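Local atomic coordinates of putative exported protein (Bacteroides fragilis, PDB entry 3FZX), a protein that is of unknown function but binds calcium and may be an exported lipid-binding protein. Residues E149-E154 with C165-Y170; V51-F56 with S66-A71; L129-K134 with A141-F146. One frame throughout, in Å; residues are numbered along the deposited sequence. Where two conformers were deposited one is given.

Contact 1: E149-E154 with C165-Y170; sequences EFVTTE and CTKVKY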
loop_
_atom_site.group_PDB
_atom_site.type_symbol
_atom_site.label_atom_id
_atom_site.label_comp_id
_atom_site.label_asym_id
_atom_site.label_seq_id
_atom_site.Cartn_x
_atom_site.Cartn_y
_atom_site.Cartn_z
ATOM N N GLU A 149 -18.227 -7.737 4.562
ATOM C CA GLU A 149 -19.495 -7.175 4.995
ATOM C C GLU A 149 -19.655 -7.234 6.512
ATOM O O GLU A 149 -19.114 -8.103 7.196
ATOM C CB GLU A 149 -20.671 -7.892 4.347
ATOM C CG GLU A 149 -20.847 -9.331 4.787
ATOM C CD GLU A 149 -21.994 -10.031 4.057
ATOM O OE1 GLU A 149 -22.591 -9.460 3.127
ATOM O OE2 GLU A 149 -22.304 -11.159 4.431
ATOM N N PHE A 150 -20.465 -6.310 6.990
ATOM C CA PHE A 150 -20.751 -6.151 8.377
ATOM C C PHE A 150 -21.698 -7.260 8.840
ATOM O O PHE A 150 -22.659 -7.575 8.151
ATOM C CB PHE A 150 -21.382 -4.756 8.597
ATOM C CG PHE A 150 -21.801 -4.494 9.998
ATOM C CD1 PHE A 150 -20.881 -4.051 10.943
ATOM C CD2 PHE A 150 -23.126 -4.684 10.384
ATOM C CE1 PHE A 150 -21.271 -3.793 12.258
ATOM C CE2 PHE A 150 -23.523 -4.423 11.693
ATOM C CZ PHE A 150 -22.583 -3.980 12.634
ATOM N N VAL A 151 -21.431 -7.804 10.028
ATOM C CA VAL A 151 -22.284 -8.816 10.663
ATOM C C VAL A 151 -22.990 -8.225 11.895
ATOM O O VAL A 151 -24.216 -8.171 11.964
ATOM C CB VAL A 151 -21.465 -10.061 11.065
ATOM C CG1 VAL A 151 -22.359 -11.072 11.801
ATOM C CG2 VAL A 151 -20.798 -10.693 9.815
ATOM N N THR A 152 -22.199 -7.766 12.848
ATOM C CA THR A 152 -22.711 -7.214 14.078
ATOM C C THR A 152 -21.592 -6.507 14.861
ATOM O O THR A 152 -20.405 -6.480 14.431
ATOM C CB THR A 152 -23.330 -8.331 14.968
ATOM O OG1 THR A 152 -24.046 -7.725 16.043
ATOM C CG2 THR A 152 -22.255 -9.280 15.560
ATOM N N THR A 153 -21.975 -5.921 15.997
ATOM C CA THR A 153 -20.990 -5.502 17.002
ATOM C C THR A 153 -21.308 -6.287 18.260
ATOM O O THR A 153 -22.475 -6.537 18.554
ATOM C CB THR A 153 -20.968 -3.999 17.265
ATOM O OG1 THR A 153 -22.221 -3.579 17.821
ATOM C CG2 THR A 153 -20.681 -3.229 15.955
ATOM N N GLU A 154 -20.274 -6.731 18.971
ATOM C CA GLU A 154 -20.477 -7.563 20.146
ATOM C C GLU A 154 -19.181 -7.635 20.936
ATOM O O GLU A 154 -18.111 -7.352 20.391
ATOM C CB GLU A 154 -20.923 -8.975 19.734
ATOM C CG GLU A 154 -19.873 -9.731 18.897
ATOM C CD GLU A 154 -20.330 -11.091 18.370
ATOM O OE1 GLU A 154 -21.453 -11.539 18.659
ATOM O OE2 GLU A 154 -19.536 -11.725 17.650
ATOM N N CYS A 165 -16.292 -5.243 19.856
ATOM C CA CYS A 165 -15.751 -5.338 18.513
ATOM C C CYS A 165 -16.789 -5.209 17.417
ATOM O O CYS A 165 -17.984 -5.449 17.643
ATOM C CB CYS A 165 -15.149 -6.730 18.318
ATOM S SG CYS A 165 -13.693 -6.971 19.250
ATOM N N THR A 166 -16.295 -4.877 16.227
ATOM C CA THR A 166 -17.072 -5.001 15.000
ATOM C C THR A 166 -16.720 -6.343 14.355
ATOM O O THR A 166 -15.541 -6.664 14.215
ATOM C CB THR A 166 -16.752 -3.855 14.018
ATOM O OG1 THR A 166 -17.298 -2.653 14.555
ATOM C CG2 THR A 166 -17.352 -4.127 12.619
ATOM N N LYS A 167 -17.751 -7.109 13.995
ATOM C CA LYS A 167 -17.605 -8.410 13.339
ATOM C C LYS A 167 -17.899 -8.280 11.861
ATOM O O LYS A 167 -18.939 -7.761 11.472
ATOM C CB LYS A 167 -18.564 -9.437 13.922
ATOM C CG LYS A 167 -18.408 -10.851 13.322
ATOM C CD LYS A 167 -19.375 -11.825 13.948
ATOM C CE LYS A 167 -19.353 -13.177 13.262
ATOM N NZ LYS A 167 -20.148 -14.193 14.076
ATOM N N VAL A 168 -16.970 -8.773 11.059
ATOM C CA VAL A 168 -17.013 -8.713 9.624
ATOM C C VAL A 168 -16.899 -10.136 9.057
ATOM O O VAL A 168 -16.254 -10.993 9.654
ATOM C CB VAL A 168 -15.841 -7.826 9.131
ATOM C CG1 VAL A 168 -15.678 -7.912 7.635
ATOM C CG2 VAL A 168 -16.101 -6.390 9.524
ATOM N N LYS A 169 -17.595 -10.398 7.955
ATOM C CA LYS A 169 -17.470 -11.653 7.215
ATOM C C LYS A 169 -16.839 -11.298 5.865
ATOM O O LYS A 169 -17.115 -10.234 5.320
ATOM C CB LYS A 169 -18.836 -12.309 7.013
ATOM C CG LYS A 169 -18.793 -13.639 6.249
ATOM C CD LYS A 169 -20.164 -14.341 6.139
ATOM C CE LYS A 169 -20.081 -15.600 5.215
ATOM N NZ LYS A 169 -21.383 -16.350 5.005
ATOM N N TYR A 170 -16.002 -12.186 5.338
ATOM C CA TYR A 170 -15.306 -11.982 4.055
ATOM C C TYR A 170 -15.095 -13.304 3.307
ATOM O O TYR A 170 -15.132 -14.374 3.899
ATOM C CB TYR A 170 -13.940 -11.284 4.264
ATOM C CG TYR A 170 -12.936 -12.014 5.160
ATOM C CD1 TYR A 170 -12.051 -12.960 4.635
ATOM C CD2 TYR A 170 -12.855 -11.738 6.520
ATOM C CE1 TYR A 170 -11.125 -13.629 5.450
ATOM C CE2 TYR A 170 -11.940 -12.401 7.342
ATOM C CZ TYR A 170 -11.075 -13.354 6.806
ATOM O OH TYR A 170 -10.166 -14.025 7.626
HETATM O O HOH W 1 -20.333 -14.248 16.719
#
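K167 faces both V151 and T152 across an antiparallel hairpin, and this makes a classic beta bulge. The hairpin joins strands 136-158 and 161-175 of the closed antiparallel barrel. Around the bulge the backbone is held from two directions: V151 N donates to K167 O at 2.9 Å, and K167 N donates to T152 O at 2.8 Å. In the bulge, V151 CB points toward the other strand. V151 CB sits 3.4 Å from K167 O. CG1 lies against CD and CE of K167, while V151 CG2 meets K169 CB at 3.8 Å.

On the face that also carries T153, the side chains of F150, T166 and V168 are buried. T166 CG2 comes to the edge of the F150 ring, 3.9 Å from F150 CD1. T166 also touches A111 and F112.

On the other face the polar ends are partly exposed. K169 and E149 run side by side, with their charged ends apart. E149 belongs to a calcium site seen in this protein. The model assigns it no bound calcium in this chain, though a calcium ion lies about 4 Å from its side chain. K167 has CG anti to its backbone N (chi1 -177°) and stays extended to NZ, where Y186 adds a cation-pi contact. E154 OE2 also accepts from W188. K167 and E154 make no direct salt bridge. One water joins them, 2.7 Å from K167 NZ and 2.8 Å from E154 OE2.

Contact 2: V51-F56 with S66-A71; sequences VANYTF and SGQMVA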
loop_
_atom_site.group_PDB
_atom_site.type_symbol
_atom_site.label_atom_id
_atom_site.label_comp_id
_atom_site.label_asym_id
_atom_site.label_seq_id
_atom_site.Cartn_x
_atom_site.Cartn_y
_atom_site.Cartn_z
ATOM N N VAL A 51 3.666 3.727 12.401
ATOM C CA VAL A 51 4.578 2.763 11.809
ATOM C C VAL A 51 4.848 1.736 12.918
ATOM O O VAL A 51 5.267 2.111 14.022
ATOM C CB VAL A 51 5.896 3.454 11.336
ATOM C CG1 VAL A 51 6.963 2.428 10.935
ATOM C CG2 VAL A 51 5.622 4.432 10.164
ATOM N N ALA A 52 4.584 0.453 12.641
ATOM C CA ALA A 52 4.841 -0.610 13.618
ATOM C C ALA A 52 5.740 -1.684 13.019
ATOM O O ALA A 52 5.682 -1.929 11.832
ATOM C CB ALA A 52 3.543 -1.232 14.087
ATOM N N ASN A 53 6.582 -2.286 13.855
ATOM C CA ASN A 53 7.358 -3.473 13.484
ATOM C C ASN A 53 6.558 -4.728 13.800
ATOM O O ASN A 53 5.943 -4.799 14.862
ATOM C CB ASN A 53 8.639 -3.546 14.295
ATOM C CG ASN A 53 9.533 -2.353 14.070
ATOM O OD1 ASN A 53 10.059 -1.785 15.019
ATOM N ND2 ASN A 53 9.693 -1.950 12.825
ATOM N N TYR A 54 6.563 -5.703 12.891
ATOM C CA TYR A 54 5.923 -6.996 13.135
ATOM C C TYR A 54 6.960 -8.090 13.134
ATOM O O TYR A 54 7.985 -7.978 12.449
ATOM C CB TYR A 54 4.831 -7.322 12.116
ATOM C CG TYR A 54 5.284 -7.481 10.679
ATOM C CD1 TYR A 54 5.791 -8.700 10.205
ATOM C CD2 TYR A 54 5.169 -6.427 9.780
ATOM C CE1 TYR A 54 6.201 -8.850 8.875
ATOM C CE2 TYR A 54 5.574 -6.569 8.450
ATOM C CZ TYR A 54 6.085 -7.781 8.010
ATOM O OH TYR A 54 6.453 -7.908 6.699
ATOM N N THR A 55 6.680 -9.119 13.940
ATOM C CA THR A 55 7.394 -10.380 13.955
ATOM C C THR A 55 6.375 -11.529 13.947
ATOM O O THR A 55 5.364 -11.493 14.651
ATOM C CB THR A 55 8.276 -10.500 15.159
ATOM O OG1 THR A 55 9.255 -9.472 15.089
ATOM C CG2 THR A 55 8.996 -11.822 15.174
ATOM N N PHE A 56 6.629 -12.490 13.068
ATOM C CA PHE A 56 5.877 -13.723 12.950
ATOM C C PHE A 56 6.845 -14.781 13.447
ATOM O O PHE A 56 7.957 -14.884 12.953
ATOM C CB PHE A 56 5.539 -14.051 11.486
ATOM C CG PHE A 56 4.360 -13.316 10.924
ATOM C CD1 PHE A 56 3.063 -13.800 11.115
ATOM C CD2 PHE A 56 4.533 -12.177 10.150
ATOM C CE1 PHE A 56 1.945 -13.122 10.578
ATOM C CE2 PHE A 56 3.427 -11.492 9.626
ATOM C CZ PHE A 56 2.135 -11.975 9.827
ATOM N N SER A 66 10.002 -10.840 9.780
ATOM C CA SER A 66 9.721 -9.538 10.360
ATOM C C SER A 66 9.867 -8.409 9.363
ATOM O O SER A 66 10.585 -8.502 8.362
ATOM C CB SER A 66 10.540 -9.263 11.618
ATOM O OG SER A 66 11.878 -9.618 11.448
ATOM N N GLY A 67 9.124 -7.346 9.629
ATOM C CA GLY A 67 9.103 -6.188 8.766
ATOM C C GLY A 67 8.427 -5.030 9.454
ATOM O O GLY A 67 8.329 -4.989 10.691
ATOM N N GLN A 68 8.003 -4.072 8.648
ATOM C CA GLN A 68 7.308 -2.920 9.150
ATOM C C GLN A 68 5.992 -2.859 8.447
ATOM O O GLN A 68 5.835 -3.396 7.363
ATOM C CB GLN A 68 8.091 -1.648 8.890
ATOM C CG GLN A 68 9.372 -1.583 9.676
ATOM C CD GLN A 68 9.911 -0.168 9.786
ATOM O OE1 GLN A 68 10.229 0.295 10.876
ATOM N NE2 GLN A 68 9.999 0.532 8.659
HETATM N N MSE A 69 5.027 -2.237 9.102
HETATM C CA MSE A 69 3.725 -2.009 8.508
HETATM C C MSE A 69 3.173 -0.665 8.968
HETATM O O MSE A 69 3.766 -0.010 9.835
HETATM C CB MSE A 69 2.804 -3.182 8.796
HETATM C CG MSE A 69 2.839 -3.678 10.193
HETATM SE SE MSE A 69 1.289 -3.062 11.034
HETATM C CE MSE A 69 0.106 -4.498 10.351
ATOM N N VAL A 70 2.056 -0.269 8.378
ATOM C CA VAL A 70 1.469 1.022 8.672
ATOM C C VAL A 70 -0.029 0.952 8.924
ATOM O O VAL A 70 -0.743 0.200 8.265
ATOM C CB VAL A 70 1.798 2.005 7.535
ATOM C CG1 VAL A 70 1.098 3.340 7.736
ATOM C CG2 VAL A 70 3.310 2.184 7.479
ATOM N N ALA A 71 -0.475 1.724 9.920
ATOM C CA ALA A 71 -1.889 1.932 10.225
ATOM C C ALA A 71 -2.074 3.443 10.112
ATOM O O ALA A 71 -1.176 4.202 10.515
ATOM C CB ALA A 71 -2.221 1.491 11.625
#
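The Y54 ring lies over G67 in the antiparallel hairpin of strands 47-58 and 63-74, part of the barrel wall. Y54 and G67 are a hydrogen-bonded pair. Y54 N donates to G67 O at 2.9 Å, and G67 N returns a bond to Y54 O.

From CB, the tyrosine places CG between its own backbone N and carbonyl carbon (chi1 63°). The ring beyond it lies over G67 of the partner strand. CG is near G67 O and N. CD1 and CE1 approach G67 N, which sits 3.3 Å above the Y54 ring plane toward the rim. Along the CD2-CE2 edge, Y54 CD2 touches CG of selenomethionine M69 at 3.6 Å, and Y54 CE2 lies 3.4 Å from Q68 O. G67 CA makes a CH-pi contact over the face, 3.8 Å from the Y54 ring centroid. CZ also meets G67 CA, and at the tip Y54 OH is 3.8 Å from G67 CA. With no side chain on G67, the ring can lie directly on the backbone.

M69 is also near A52 CB, and both touch F11. The opposite face of the sheet carries V51, N53, T55, S66, Q68 and V70. There V51 and V70 pack on the second subunit. N53 and Q68 lie side by side with nearly coplanar amides, and N53 ND2 gives a weak bond to Q68 OE1 at 3.0 Å.

Contact 3: L129-K134 with A141-F146; sequences LRLYQK and AEISVF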
loop_
_atom_site.group_PDB
_atom_site.type_symbol
_atom_site.label_atom_id
_atom_site.label_comp_id
_atom_site.label_asym_id
_atom_site.label_seq_id
_atom_site.Cartn_x
_atom_site.Cartn_y
_atom_site.Cartn_z
ATOM N N LEU A 129 -3.058 -9.443 -1.052
ATOM C CA LEU A 129 -1.734 -9.566 -0.474
ATOM C C LEU A 129 -0.981 -10.622 -1.266
ATOM O O LEU A 129 -1.499 -11.715 -1.482
ATOM C CB LEU A 129 -1.836 -9.990 0.999
ATOM C CG LEU A 129 -0.534 -10.164 1.767
ATOM C CD1 LEU A 129 0.219 -8.845 1.964
ATOM C CD2 LEU A 129 -0.856 -10.853 3.083
ATOM N N ARG A 130 0.239 -10.292 -1.687
ATOM C CA ARG A 130 1.121 -11.241 -2.363
ATOM C C ARG A 130 2.391 -11.423 -1.537
ATOM O O ARG A 130 2.960 -10.443 -1.054
ATOM C CB ARG A 130 1.439 -10.752 -3.781
ATOM C CG ARG A 130 0.200 -10.890 -4.729
ATOM C CD ARG A 130 0.399 -10.176 -6.004
ATOM N NE ARG A 130 -0.631 -10.489 -6.992
ATOM C CZ ARG A 130 -0.714 -9.966 -8.209
ATOM N NH1 ARG A 130 0.154 -9.044 -8.620
ATOM N NH2 ARG A 130 -1.681 -10.361 -9.028
ATOM N N LEU A 131 2.815 -12.680 -1.362
ATOM C CA LEU A 131 4.048 -13.001 -0.654
ATOM C C LEU A 131 4.984 -13.725 -1.616
ATOM O O LEU A 131 4.549 -14.453 -2.505
ATOM C CB LEU A 131 3.776 -13.861 0.587
ATOM C CG LEU A 131 2.739 -13.292 1.563
ATOM C CD1 LEU A 131 1.333 -13.724 1.207
ATOM C CD2 LEU A 131 3.062 -13.688 2.992
ATOM N N TYR A 132 6.273 -13.490 -1.473
ATOM C CA TYR A 132 7.253 -14.133 -2.355
ATOM C C TYR A 132 8.596 -14.170 -1.692
ATOM O O TYR A 132 8.952 -13.249 -0.986
ATOM C CB TYR A 132 7.404 -13.396 -3.689
ATOM C CG TYR A 132 6.981 -11.958 -3.651
ATOM C CD1 TYR A 132 7.857 -10.927 -3.284
ATOM C CD2 TYR A 132 5.671 -11.632 -4.001
ATOM C CE1 TYR A 132 7.400 -9.609 -3.254
ATOM C CE2 TYR A 132 5.208 -10.349 -3.975
ATOM C CZ TYR A 132 6.047 -9.344 -3.607
ATOM O OH TYR A 132 5.456 -8.118 -3.629
ATOM N N GLN A 133 9.329 -15.248 -1.930
ATOM C CA GLN A 133 10.698 -15.385 -1.453
ATOM C C GLN A 133 11.700 -14.876 -2.495
ATOM O O GLN A 133 11.739 -15.367 -3.621
ATOM C CB GLN A 133 11.015 -16.850 -1.142
ATOM C CG GLN A 133 12.387 -17.043 -0.491
ATOM C CD GLN A 133 12.635 -18.477 -0.078
ATOM O OE1 GLN A 133 11.698 -19.270 0.065
ATOM N NE2 GLN A 133 13.905 -18.823 0.114
ATOM N N LYS A 134 12.524 -13.921 -2.079
ATOM C CA LYS A 134 13.625 -13.421 -2.880
ATOM C C LYS A 134 14.645 -14.550 -2.995
ATOM O O LYS A 134 15.042 -15.117 -1.985
ATOM C CB LYS A 134 14.265 -12.196 -2.210
ATOM C CG LYS A 134 15.182 -11.417 -3.144
ATOM C CD LYS A 134 16.115 -10.471 -2.402
ATOM C CE LYS A 134 17.098 -9.812 -3.377
ATOM N NZ LYS A 134 18.324 -9.349 -2.667
ATOM N N ALA A 141 2.871 -16.731 -2.978
ATOM C CA ALA A 141 1.459 -16.909 -2.694
ATOM C C ALA A 141 0.709 -15.609 -2.937
ATOM O O ALA A 141 1.297 -14.538 -2.853
ATOM C CB ALA A 141 1.293 -17.346 -1.227
ATOM N N GLU A 142 -0.582 -15.722 -3.224
ATOM C CA GLU A 142 -1.493 -14.583 -3.307
ATOM C C GLU A 142 -2.738 -14.838 -2.454
ATOM O O GLU A 142 -3.374 -15.906 -2.581
ATOM C CB GLU A 142 -1.921 -14.343 -4.733
ATOM C CG GLU A 142 -2.909 -13.177 -4.903
ATOM C CD GLU A 142 -3.320 -12.973 -6.351
ATOM O OE1 GLU A 142 -2.608 -12.299 -7.110
ATOM O OE2 GLU A 142 -4.385 -13.472 -6.739
ATOM N N ILE A 143 -3.080 -13.877 -1.589
ATOM C CA ILE A 143 -4.319 -13.959 -0.783
ATOM C C ILE A 143 -5.245 -12.797 -1.152
ATOM O O ILE A 143 -4.934 -11.627 -0.883
ATOM C CB ILE A 143 -4.080 -13.936 0.740
ATOM C CG1 ILE A 143 -3.110 -15.048 1.181
ATOM C CG2 ILE A 143 -5.433 -14.159 1.490
ATOM C CD1 ILE A 143 -2.572 -14.877 2.609
ATOM N N SER A 144 -6.362 -13.119 -1.777
ATOM C CA SER A 144 -7.333 -12.114 -2.183
ATOM C C SER A 144 -8.500 -12.124 -1.211
ATOM O O SER A 144 -9.094 -13.178 -0.977
ATOM C CB SER A 144 -7.835 -12.413 -3.586
ATOM O OG SER A 144 -8.443 -11.253 -4.128
ATOM N N VAL A 145 -8.799 -10.964 -0.619
ATOM C CA VAL A 145 -9.916 -10.818 0.355
ATOM C C VAL A 145 -10.958 -9.928 -0.311
ATOM O O VAL A 145 -10.635 -8.857 -0.846
ATOM C CB VAL A 145 -9.456 -10.210 1.692
ATOM C CG1 VAL A 145 -10.627 -10.030 2.664
ATOM C CG2 VAL A 145 -8.375 -11.095 2.329
ATOM N N PHE A 146 -12.206 -10.374 -0.312
ATOM C CA PHE A 146 -13.248 -9.657 -1.029
ATOM C C PHE A 146 -14.627 -9.895 -0.454
ATOM O O PHE A 146 -14.824 -10.767 0.378
ATOM C CB PHE A 146 -13.204 -9.985 -2.534
ATOM C CG PHE A 146 -13.324 -11.456 -2.846
ATOM C CD1 PHE A 146 -12.203 -12.279 -2.805
ATOM C CD2 PHE A 146 -14.555 -12.012 -3.152
ATOM C CE1 PHE A 146 -12.316 -13.627 -3.059
ATOM C CE2 PHE A 146 -14.682 -13.364 -3.408
ATOM C CZ PHE A 146 -13.561 -14.175 -3.365
#
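R130 and E142 stand side by side and point the same way, across a non-hydrogen-bonded pair of an antiparallel hairpin. Their stems touch first: R130 CG rests 3.9 Å from E142 CG. Farther out, the flat ends meet edge on, with guanidinium and carboxylate planes only 10° apart. R130 grips one oxygen with two nitrogens. R130 NE reaches the anti lone pair of E142 OE1 at 2.7 Å, and R130 NH2 reaches the same OE1 at 2.9 Å. This salt bridge is buried. Its two bonds to OE1 would limit rotation of the guanidinium, while E142 OE2 is bonded elsewhere.

On the opposite face the shapes are apolar and more widely spaced. I143 CD1 faces a pair of leucine methyls from one side, 4.4 Å from L129 CD2 and 4.3 Å from L131 CD1. A141 has a short side chain. L131 CD1 comes in beside A141 CB, 4.4 Å away, and so touches both A141 and I143. Four backbone bonds flank the R130-E142 pair, two between L129 and I143 and two between L131 and A141. I143 N to L129 O is 2.7 Å.

The polar face is turned to the second subunit. There R130 NH1 forms a salt bridge with E49 of that subunit, and NH2 bonds S46 OG and C73 O of the same subunit. The apolar face packs inside its own chain: L129 and L131 on M101 of strand 99-107, L131 on M94 and I143 on A91 of helix 89-94. Strand 161-175 borders strand 136-158 on its other side, where E142 makes a backbone bond to W175.

All three contacts are hairpin pairings in one antiparallel sheet that closes into a barrel. Along the chain contact 2 comes first, then contact 3, then contact 1. Contacts 3 and 1 share the long strand 136-158. Their centres are about 24 Å apart, yet they touch where Y170 packs on V145. Contact 2 lies about 25 Å from contact 1, centre to centre, on the opposite side of the chain's centre. Contacts 2 and 3 are about 16 Å apart between centres and do not touch. Both meet the second subunit, while contact 1 does not. The same barrel thus meets its partner subunit at contacts 2 and 3, and carries a calcium-site residue at contact 1.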